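Local coordinates for protein nucleoside 2-deoxyribosyltransferase (Enterococcus faecalis, PDB 7M5H) that probably acts on the N-glycosidic bond of deoxyribonucleosides or their monophosphates, as a Rossmann-like member of the nucleoside 2-deoxyribosyltransferase family, at residues B[19-24]-B[74-79]; B[101-106]-B[151-156]; B[61-66]-B[87-92]. All coordinates share one frame; numbering follows the deposited sequence.

All three contacts are largely buried. Contacts 1 and 2 share one helix-sheet layer, setting helices 16-30 and 150-159 against one face of the parallel sheet, on the neighbouring strands 72-76 and 100-103; they meet directly, through a backbone hydrogen bond between Ala75 and Leu103 and through Asp78 with Thr105. Contact 3 is a helix-helix contact farther from the middle of the chain, between 56-68 and 84-96, where Asp63 is partly exposed; Ile90 links it to contact 1. Chemistry follows place: methyl groups dominate contact 2, a ring edge and an amide oxygen meet leucine in contact 1, and contact 3 brings two carboxylates together beside a small apolar touch.

Contact 1. Residues B[19-24]-B[74-79]; sequences LRYNAY and VALLDG
Tyr21, on helix 16-30, presents the edge of its ring to Leu76, a residue of strand 72-76. The nearest ring atom, Tyr21 CD2, lies 3.9 Å from Leu76 CD2, with CE2 almost as near, and the methyl sits close to the ring plane instead of over a face. With the ring anti to its main-chain nitrogen (chi1 -172°), Tyr21 reaches out from the helix toward the sheet; its hydroxyl hydrogen-bonds Glu150, while the ring also packs on Leu103 and on Ala17 of the second subunit. Strand 72-76 is the middle one of the five-stranded parallel sheet of this Rossmann-like fold, ordered 2-1-3-4-5, and helix 16-30 packs on the face from which Leu76 projects, whereas Ala75 turns to helix 84-96 on the other face. The next helical residue, Asn22, also reaches that methyl, its side chain and that of Leu76 sliding past each other in opposite directions: Asn22 OD1 approaches Leu76 CD2 to 3.3 Å, a carbon-oxygen contact without a hydrogen bond. Both contacts fall on the one CD2 methyl of a leucine whose chi1, at -92°, is away from a staggered value. Two acceptors, Pro12 O and Gln42 OE1, bind Asn22 ND2 and so fix the rotation of the amide with its oxygen against the leucine.

Contact 2. Residues B[101-106]-B[151-156]; sequences VALYTD and EDLLEE
Leu153 divides its two methyl groups between two residues of strand 100-103. Leu153 CD1 meets Val101 CG1 at 3.7 Å, and the other branch reaches the next inward-facing residue of the strand, Leu153 CD2 lying 4.1 Å from Leu103 CD2. The two leucines have nearly the same side-chain torsions but cross at about a right angle, so that they touch through single methyls, whereas Leu153 and Val101 meet more obliquely. The leucine is placed there by a CG anti to the backbone nitrogen (chi1 174°), which lays the branch point against the sheet. Leu153 also packs on Val147 and Val74, and Leu103 on Tyr21 and Leu25 of helix 16-30. The packing is that of an alpha/beta layer: helix 150-159, which follows the edge strand 144-147, runs back over the sheet nearly antiparallel to strand 100-103, with segment axes 9.0 Å apart at an angle of 168°. Leu154, one residue on, turns to Gln28 and Ile29 of helix 16-30, so the two helices covering this face also touch each other. Glu156, one turn after Leu153, adds the aliphatic part of its chain. Glu156 CG rests over the pair of methyls, 3.8 Å from both Val101 CG1 and Val101 CG2, and a bend at chi2 (67°) carries the carboxylate off this apolar patch to a salt bridge between Glu156 OE2 and Arg160, a residue just past the helix that also packs on Val101.

Contact 3. Residues B[61-66]-B[87-92]; sequences LADTEN and ASEIGV
Glu89 brings its carboxylate up to that of Asp63 between helices 84-96 and 56-68, with Glu89 OE2 4.0 Å from Asp63 CG. The two flat groups stand nearly perpendicular, their planes 80° apart, and the oxygens Asp63 OD2 and Glu89 OE2 are 4.2 Å from each other. An extended chain beyond CG lets Glu89 span this distance although its CB does not point straight at the other helix. The two carboxylates share a partner: the Tyr8 hydroxyl is hydrogen-bonded to both Glu89 OE2 and Asp63 OD1. Glu89 OE1 binds a glycerol, probably from the crystallisation liquor, which may mark a pocket here. Away from the acids the contact is light and apolar, Thr64 CG2 meeting Val92 CG1 at 4.3 Å, while Thr64 OG1 hydrogen-bonds Ala60 O and the hydroxyl of Tyr135 of the third subunit, which also packs on Asp63, Ser88 and Glu89. Helix 56-68 leads into strand 72-76, and helix 84-96 forms the beta-alpha-beta crossover from there to strand 100-103, with Ile90 packing on helix 134-141.

Contact 1. Residues B[19-24]-B[74-79]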
loop_
_atom_site.group_PDB
_atom_site.type_symbol
_atom_site.label_atom_id
_atom_site.label_comp_id
_atom_site.label_asym_id
_atom_site.label_seq_id
_atom_site.Cartn_x
_atom_site.Cartn_y
_atom_site.Cartn_z
ATOM N N LEU B 19 -14.465 0.114 -9.852
ATOM C CA LEU B 19 -15.840 -0.281 -10.140
ATOM C C LEU B 19 -16.110 -0.279 -11.640
ATOM O O LEU B 19 -16.706 -1.223 -12.173
ATOM C CB LEU B 19 -16.818 0.650 -9.420
ATOM C CG LEU B 19 -17.010 0.446 -7.916
ATOM C CD1 LEU B 19 -17.753 1.626 -7.304
ATOM C CD2 LEU B 19 -17.761 -0.847 -7.653
ATOM N N ARG B 20 -15.672 0.772 -12.337
ATOM C CA ARG B 20 -15.906 0.857 -13.776
ATOM C C ARG B 20 -15.101 -0.192 -14.533
ATOM O O ARG B 20 -15.582 -0.755 -15.522
ATOM C CB ARG B 20 -15.563 2.258 -14.282
ATOM C CG ARG B 20 -16.495 3.352 -13.787
ATOM C CD ARG B 20 -15.994 4.723 -14.210
ATOM N NE ARG B 20 -15.740 4.780 -15.646
ATOM C CZ ARG B 20 -16.635 5.168 -16.549
ATOM N NH1 ARG B 20 -17.849 5.541 -16.166
ATOM N NH2 ARG B 20 -16.314 5.185 -17.835
ATOM N N TYR B 21 -13.872 -0.464 -14.089
ATOM C CA TYR B 21 -13.044 -1.439 -14.787
ATOM C C TYR B 21 -13.565 -2.855 -14.578
ATOM O O TYR B 21 -13.561 -3.665 -15.513
ATOM C CB TYR B 21 -11.592 -1.326 -14.328
ATOM C CG TYR B 21 -10.633 -2.171 -15.136
ATOM C CD1 TYR B 21 -10.376 -1.880 -16.470
ATOM C CD2 TYR B 21 -9.982 -3.257 -14.566
ATOM C CE1 TYR B 21 -9.499 -2.648 -17.215
ATOM C CE2 TYR B 21 -9.103 -4.031 -15.302
ATOM C CZ TYR B 21 -8.865 -3.723 -16.625
ATOM O OH TYR B 21 -7.992 -4.490 -17.361
ATOM N N ASN B 22 -14.017 -3.172 -13.361
ATOM C CA ASN B 22 -14.598 -4.487 -13.110
ATOM C C ASN B 22 -15.805 -4.735 -14.004
ATOM O O ASN B 22 -15.942 -5.813 -14.592
ATOM C CB ASN B 22 -14.989 -4.625 -11.637
ATOM C CG ASN B 22 -13.790 -4.611 -10.706
ATOM O OD1 ASN B 22 -12.658 -4.847 -11.126
ATOM N ND2 ASN B 22 -14.037 -4.340 -9.429
ATOM N N ALA B 23 -16.688 -3.740 -14.128
ATOM C CA ALA B 23 -17.859 -3.895 -14.986
ATOM C C ALA B 23 -17.460 -4.001 -16.452
ATOM O O ALA B 23 -18.090 -4.736 -17.221
ATOM C CB ALA B 23 -18.822 -2.727 -14.773
ATOM N N TYR B 24 -16.416 -3.275 -16.855
ATOM C CA TYR B 24 -15.964 -3.325 -18.242
ATOM C C TYR B 24 -15.351 -4.680 -18.578
ATOM O O TYR B 24 -15.530 -5.187 -19.693
ATOM C CB TYR B 24 -14.972 -2.189 -18.500
ATOM C CG TYR B 24 -13.988 -2.442 -19.620
ATOM C CD1 TYR B 24 -14.371 -2.332 -20.951
ATOM C CD2 TYR B 24 -12.666 -2.769 -19.344
ATOM C CE1 TYR B 24 -13.467 -2.555 -21.975
ATOM C CE2 TYR B 24 -11.757 -2.994 -20.359
ATOM C CZ TYR B 24 -12.161 -2.884 -21.672
ATOM O OH TYR B 24 -11.256 -3.108 -22.684
ATOM N N VAL B 74 -11.065 -15.473 -10.978
ATOM C CA VAL B 74 -10.355 -14.449 -11.734
ATOM C C VAL B 74 -9.968 -13.346 -10.759
ATOM O O VAL B 74 -10.826 -12.794 -10.062
ATOM C CB VAL B 74 -11.212 -13.902 -12.887
ATOM C CG1 VAL B 74 -10.503 -12.743 -13.570
ATOM C CG2 VAL B 74 -11.516 -15.005 -13.887
ATOM N N ALA B 75 -8.676 -13.028 -10.701
ATOM C CA ALA B 75 -8.142 -12.093 -9.721
ATOM C C ALA B 75 -7.421 -10.947 -10.413
ATOM O O ALA B 75 -6.640 -11.161 -11.345
ATOM C CB ALA B 75 -7.189 -12.797 -8.751
ATOM N N LEU B 76 -7.685 -9.729 -9.949
ATOM C CA LEU B 76 -7.007 -8.536 -10.436
ATOM C C LEU B 76 -5.930 -8.152 -9.428
ATOM O O LEU B 76 -6.236 -7.881 -8.261
ATOM C CB LEU B 76 -8.000 -7.391 -10.645
ATOM C CG LEU B 76 -8.624 -7.255 -12.040
ATOM C CD1 LEU B 76 -9.108 -8.593 -12.583
ATOM C CD2 LEU B 76 -9.764 -6.249 -12.020
ATOM N N LEU B 77 -4.675 -8.134 -9.876
ATOM C CA LEU B 77 -3.536 -7.919 -8.992
ATOM C C LEU B 77 -3.014 -6.487 -9.004
ATOM O O LEU B 77 -2.145 -6.158 -8.189
ATOM C CB LEU B 77 -2.389 -8.868 -9.365
ATOM C CG LEU B 77 -2.691 -10.366 -9.449
ATOM C CD1 LEU B 77 -1.416 -11.144 -9.742
ATOM C CD2 LEU B 77 -3.346 -10.866 -8.171
ATOM N N ASP B 78 -3.516 -5.633 -9.892
ATOM C CA ASP B 78 -2.956 -4.300 -10.057
ATOM C C ASP B 78 -3.213 -3.435 -8.822
ATOM O O ASP B 78 -4.016 -3.762 -7.943
ATOM C CB ASP B 78 -3.529 -3.635 -11.306
ATOM C CG ASP B 78 -2.819 -4.073 -12.573
ATOM O OD1 ASP B 78 -1.585 -3.895 -12.654
ATOM O OD2 ASP B 78 -3.489 -4.607 -13.481
ATOM N N GLY B 79 -2.511 -2.305 -8.775
ATOM C CA GLY B 79 -2.509 -1.434 -7.627
ATOM C C GLY B 79 -1.098 -1.257 -7.107
ATOM O O GLY B 79 -0.170 -1.951 -7.535
#

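Contact 2. Residues B[101-106]-B[151-156]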
loop_
_atom_site.group_PDB
_atom_site.type_symbol
_atom_site.label_atom_id
_atom_site.label_comp_id
_atom_site.label_asym_id
_atom_site.label_seq_id
_atom_site.Cartn_x
_atom_site.Cartn_y
_atom_site.Cartn_z
ATOM N N VAL B 101 -6.896 -17.542 -12.312
ATOM C CA VAL B 101 -6.330 -16.842 -13.462
ATOM C C VAL B 101 -6.278 -15.361 -13.115
ATOM O O VAL B 101 -7.321 -14.729 -12.906
ATOM C CB VAL B 101 -7.149 -17.085 -14.739
ATOM C CG1 VAL B 101 -6.572 -16.281 -15.894
ATOM C CG2 VAL B 101 -7.173 -18.566 -15.080
ATOM N N ALA B 102 -5.071 -14.807 -13.053
ATOM C CA ALA B 102 -4.858 -13.451 -12.572
ATOM C C ALA B 102 -4.462 -12.517 -13.709
ATOM O O ALA B 102 -3.783 -12.917 -14.660
ATOM C CB ALA B 102 -3.782 -13.418 -11.484
ATOM N N LEU B 103 -4.884 -11.260 -13.590
ATOM C CA LEU B 103 -4.583 -10.218 -14.563
ATOM C C LEU B 103 -3.684 -9.168 -13.923
ATOM O O LEU B 103 -3.968 -8.689 -12.820
ATOM C CB LEU B 103 -5.865 -9.567 -15.084
ATOM C CG LEU B 103 -5.657 -8.417 -16.070
ATOM C CD1 LEU B 103 -5.054 -8.927 -17.372
ATOM C CD2 LEU B 103 -6.962 -7.684 -16.330
ATOM N N TYR B 104 -2.611 -8.802 -14.625
ATOM C CA TYR B 104 -1.592 -7.886 -14.107
ATOM C C TYR B 104 -1.104 -7.022 -15.269
ATOM O O TYR B 104 -0.215 -7.434 -16.021
ATOM C CB TYR B 104 -0.446 -8.661 -13.465
ATOM C CG TYR B 104 0.740 -7.818 -13.058
ATOM C CD1 TYR B 104 0.596 -6.769 -12.160
ATOM C CD2 TYR B 104 2.009 -8.083 -13.560
ATOM C CE1 TYR B 104 1.681 -6.000 -11.781
ATOM C CE2 TYR B 104 3.100 -7.318 -13.185
ATOM C CZ TYR B 104 2.929 -6.279 -12.296
ATOM O OH TYR B 104 4.010 -5.516 -11.920
ATOM N N THR B 105 -1.672 -5.824 -15.401
ATOM C CA THR B 105 -1.438 -4.969 -16.559
ATOM C C THR B 105 -0.451 -3.838 -16.302
ATOM O O THR B 105 -0.227 -3.027 -17.205
ATOM C CB THR B 105 -2.761 -4.363 -17.044
ATOM O OG1 THR B 105 -3.270 -3.469 -16.047
ATOM C CG2 THR B 105 -3.784 -5.451 -17.311
ATOM N N ASP B 106 0.132 -3.756 -15.105
ATOM C CA ASP B 106 0.976 -2.623 -14.736
ATOM C C ASP B 106 2.074 -2.394 -15.767
ATOM O O ASP B 106 2.873 -3.291 -16.050
ATOM C CB ASP B 106 1.582 -2.860 -13.349
ATOM C CG ASP B 106 2.176 -1.599 -12.743
ATOM O OD1 ASP B 106 3.056 -0.981 -13.377
ATOM O OD2 ASP B 106 1.757 -1.221 -11.627
ATOM N N GLU B 151 -6.722 -9.419 -23.472
ATOM C CA GLU B 151 -6.841 -10.422 -24.526
ATOM C C GLU B 151 -6.434 -11.798 -24.017
ATOM O O GLU B 151 -7.149 -12.786 -24.223
ATOM C CB GLU B 151 -5.987 -10.018 -25.728
ATOM C CG GLU B 151 -5.721 -11.147 -26.709
ATOM C CD GLU B 151 -4.661 -10.788 -27.731
ATOM O OE1 GLU B 151 -4.450 -9.579 -27.963
ATOM O OE2 GLU B 151 -4.034 -11.710 -28.294
ATOM N N ASP B 152 -5.285 -11.884 -23.342
ATOM C CA ASP B 152 -4.835 -13.174 -22.832
ATOM C C ASP B 152 -5.719 -13.669 -21.696
ATOM O O ASP B 152 -5.845 -14.884 -21.496
ATOM C CB ASP B 152 -3.378 -13.084 -22.377
ATOM C CG ASP B 152 -2.442 -12.683 -23.500
ATOM O OD1 ASP B 152 -2.810 -12.874 -24.678
ATOM O OD2 ASP B 152 -1.337 -12.181 -23.205
ATOM N N LEU B 153 -6.335 -12.756 -20.942
ATOM C CA LEU B 153 -7.257 -13.167 -19.888
ATOM C C LEU B 153 -8.478 -13.865 -20.473
ATOM O O LEU B 153 -8.860 -14.953 -20.027
ATOM C CB LEU B 153 -7.677 -11.956 -19.055
ATOM C CG LEU B 153 -8.753 -12.216 -17.999
ATOM C CD1 LEU B 153 -8.238 -13.171 -16.932
ATOM C CD2 LEU B 153 -9.229 -10.912 -17.377
ATOM N N LEU B 154 -9.102 -13.251 -21.480
ATOM C CA LEU B 154 -10.268 -13.858 -22.114
ATOM C C LEU B 154 -9.897 -15.158 -22.816
ATOM O O LEU B 154 -10.657 -16.133 -22.776
ATOM C CB LEU B 154 -10.895 -12.876 -23.102
ATOM C CG LEU B 154 -11.348 -11.529 -22.533
ATOM C CD1 LEU B 154 -11.591 -10.535 -23.655
ATOM C CD2 LEU B 154 -12.601 -11.695 -21.687
ATOM N N GLU B 155 -8.731 -15.190 -23.465
ATOM C CA GLU B 155 -8.291 -16.407 -24.139
ATOM C C GLU B 155 -8.069 -17.539 -23.144
ATOM O O GLU B 155 -8.430 -18.691 -23.412
ATOM C CB GLU B 155 -7.016 -16.130 -24.936
ATOM C CG GLU B 155 -6.471 -17.341 -25.671
ATOM C CD GLU B 155 -7.397 -17.816 -26.773
ATOM O OE1 GLU B 155 -7.885 -16.968 -27.549
ATOM O OE2 GLU B 155 -7.641 -19.039 -26.859
ATOM N N GLU B 156 -7.484 -17.229 -21.985
ATOM C CA GLU B 156 -7.254 -18.252 -20.971
ATOM C C GLU B 156 -8.567 -18.748 -20.376
ATOM O O GLU B 156 -8.712 -19.941 -20.084
ATOM C CB GLU B 156 -6.339 -17.706 -19.875
ATOM C CG GLU B 156 -6.052 -18.688 -18.752
ATOM C CD GLU B 156 -5.222 -19.872 -19.208
ATOM O OE1 GLU B 156 -4.449 -19.721 -20.178
ATOM O OE2 GLU B 156 -5.344 -20.955 -18.598
#

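Contact 3. Residues B[61-66]-B[87-92]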
loop_
_atom_site.group_PDB
_atom_site.type_symbol
_atom_site.label_atom_id
_atom_site.label_comp_id
_atom_site.label_asym_id
_atom_site.label_seq_id
_atom_site.Cartn_x
_atom_site.Cartn_y
_atom_site.Cartn_z
ATOM N N LEU B 61 -17.207 -14.371 5.891
ATOM C CA LEU B 61 -17.982 -15.580 5.639
ATOM C C LEU B 61 -18.824 -15.442 4.378
ATOM O O LEU B 61 -18.877 -16.361 3.554
ATOM C CB LEU B 61 -18.869 -15.901 6.844
ATOM C CG LEU B 61 -19.669 -17.200 6.734
ATOM C CD1 LEU B 61 -18.736 -18.380 6.518
ATOM C CD2 LEU B 61 -20.531 -17.419 7.966
ATOM N N ALA B 62 -19.482 -14.292 4.204
ATOM C CA ALA B 62 -20.331 -14.097 3.033
ATOM C C ALA B 62 -19.519 -14.145 1.744
ATOM O O ALA B 62 -19.964 -14.719 0.745
ATOM C CB ALA B 62 -21.085 -12.772 3.143
ATOM N N ASP B 63 -18.323 -13.551 1.750
ATOM C CA ASP B 63 -17.494 -13.563 0.549
ATOM C C ASP B 63 -16.893 -14.939 0.303
ATOM O O ASP B 63 -16.794 -15.381 -0.848
ATOM C CB ASP B 63 -16.393 -12.509 0.658
ATOM C CG ASP B 63 -16.619 -11.337 -0.270
ATOM O OD1 ASP B 63 -17.245 -11.535 -1.333
ATOM O OD2 ASP B 63 -16.176 -10.219 0.064
ATOM N N THR B 64 -16.477 -15.626 1.372
ATOM C CA THR B 64 -15.868 -16.942 1.216
ATOM C C THR B 64 -16.866 -17.940 0.645
ATOM O O THR B 64 -16.486 -18.843 -0.110
ATOM C CB THR B 64 -15.321 -17.435 2.558
ATOM O OG1 THR B 64 -14.394 -16.474 3.079
ATOM C CG2 THR B 64 -14.611 -18.767 2.392
ATOM N N GLU B 65 -18.146 -17.799 1.003
ATOM C CA GLU B 65 -19.172 -18.676 0.446
ATOM C C GLU B 65 -19.200 -18.590 -1.073
ATOM O O GLU B 65 -19.322 -19.611 -1.761
ATOM C CB GLU B 65 -20.542 -18.322 1.027
ATOM C CG GLU B 65 -20.729 -18.704 2.486
ATOM C CD GLU B 65 -22.127 -18.389 2.989
ATOM O OE1 GLU B 65 -22.537 -18.953 4.025
ATOM O OE2 GLU B 65 -22.820 -17.575 2.342
ATOM N N ASN B 66 -19.085 -17.377 -1.616
ATOM C CA ASN B 66 -19.076 -17.219 -3.065
ATOM C C ASN B 66 -17.777 -17.727 -3.678
ATOM O O ASN B 66 -17.787 -18.262 -4.792
ATOM C CB ASN B 66 -19.302 -15.754 -3.436
ATOM C CG ASN B 66 -20.622 -15.221 -2.915
ATOM O OD1 ASN B 66 -20.679 -14.142 -2.323
ATOM N ND2 ASN B 66 -21.692 -15.975 -3.131
ATOM N N ALA B 87 -5.642 -11.024 -1.996
ATOM C CA ALA B 87 -4.561 -11.923 -1.605
ATOM C C ALA B 87 -5.069 -13.030 -0.690
ATOM O O ALA B 87 -4.674 -14.193 -0.834
ATOM C CB ALA B 87 -3.442 -11.132 -0.927
ATOM N N SER B 88 -5.952 -12.690 0.254
ATOM C CA SER B 88 -6.524 -13.709 1.129
ATOM C C SER B 88 -7.422 -14.664 0.353
ATOM O O SER B 88 -7.398 -15.877 0.591
ATOM C CB SER B 88 -7.300 -13.050 2.270
ATOM O OG SER B 88 -6.426 -12.384 3.163
ATOM N N GLU B 89 -8.223 -14.134 -0.576
ATOM C CA GLU B 89 -9.083 -14.991 -1.388
ATOM C C GLU B 89 -8.268 -15.935 -2.261
ATOM O O GLU B 89 -8.694 -17.068 -2.512
ATOM C CB GLU B 89 -10.014 -14.136 -2.248
ATOM C CG GLU B 89 -11.148 -13.483 -1.469
ATOM C CD GLU B 89 -11.935 -12.484 -2.297
ATOM O OE1 GLU B 89 -11.367 -11.924 -3.258
ATOM O OE2 GLU B 89 -13.124 -12.259 -1.986
ATOM N N ILE B 90 -7.101 -15.490 -2.733
ATOM C CA ILE B 90 -6.218 -16.374 -3.490
ATOM C C ILE B 90 -5.717 -17.506 -2.603
ATOM O O ILE B 90 -5.661 -18.668 -3.025
ATOM C CB ILE B 90 -5.054 -15.569 -4.100
ATOM C CG1 ILE B 90 -5.559 -14.674 -5.234
ATOM C CG2 ILE B 90 -3.949 -16.497 -4.594
ATOM C CD1 ILE B 90 -4.513 -13.716 -5.765
ATOM N N GLY B 91 -5.354 -17.188 -1.358
ATOM C CA GLY B 91 -4.907 -18.224 -0.441
ATOM C C GLY B 91 -5.993 -19.237 -0.132
ATOM O O GLY B 91 -5.723 -20.435 -0.014
ATOM N N VAL B 92 -7.236 -18.772 0.007
ATOM C CA VAL B 92 -8.352 -19.690 0.210
ATOM C C VAL B 92 -8.540 -20.574 -1.016
ATOM O O VAL B 92 -8.741 -21.789 -0.902
ATOM C CB VAL B 92 -9.640 -18.912 0.543
ATOM C CG1 VAL B 92 -10.839 -19.848 0.549
ATOM C CG2 VAL B 92 -9.508 -18.204 1.882
#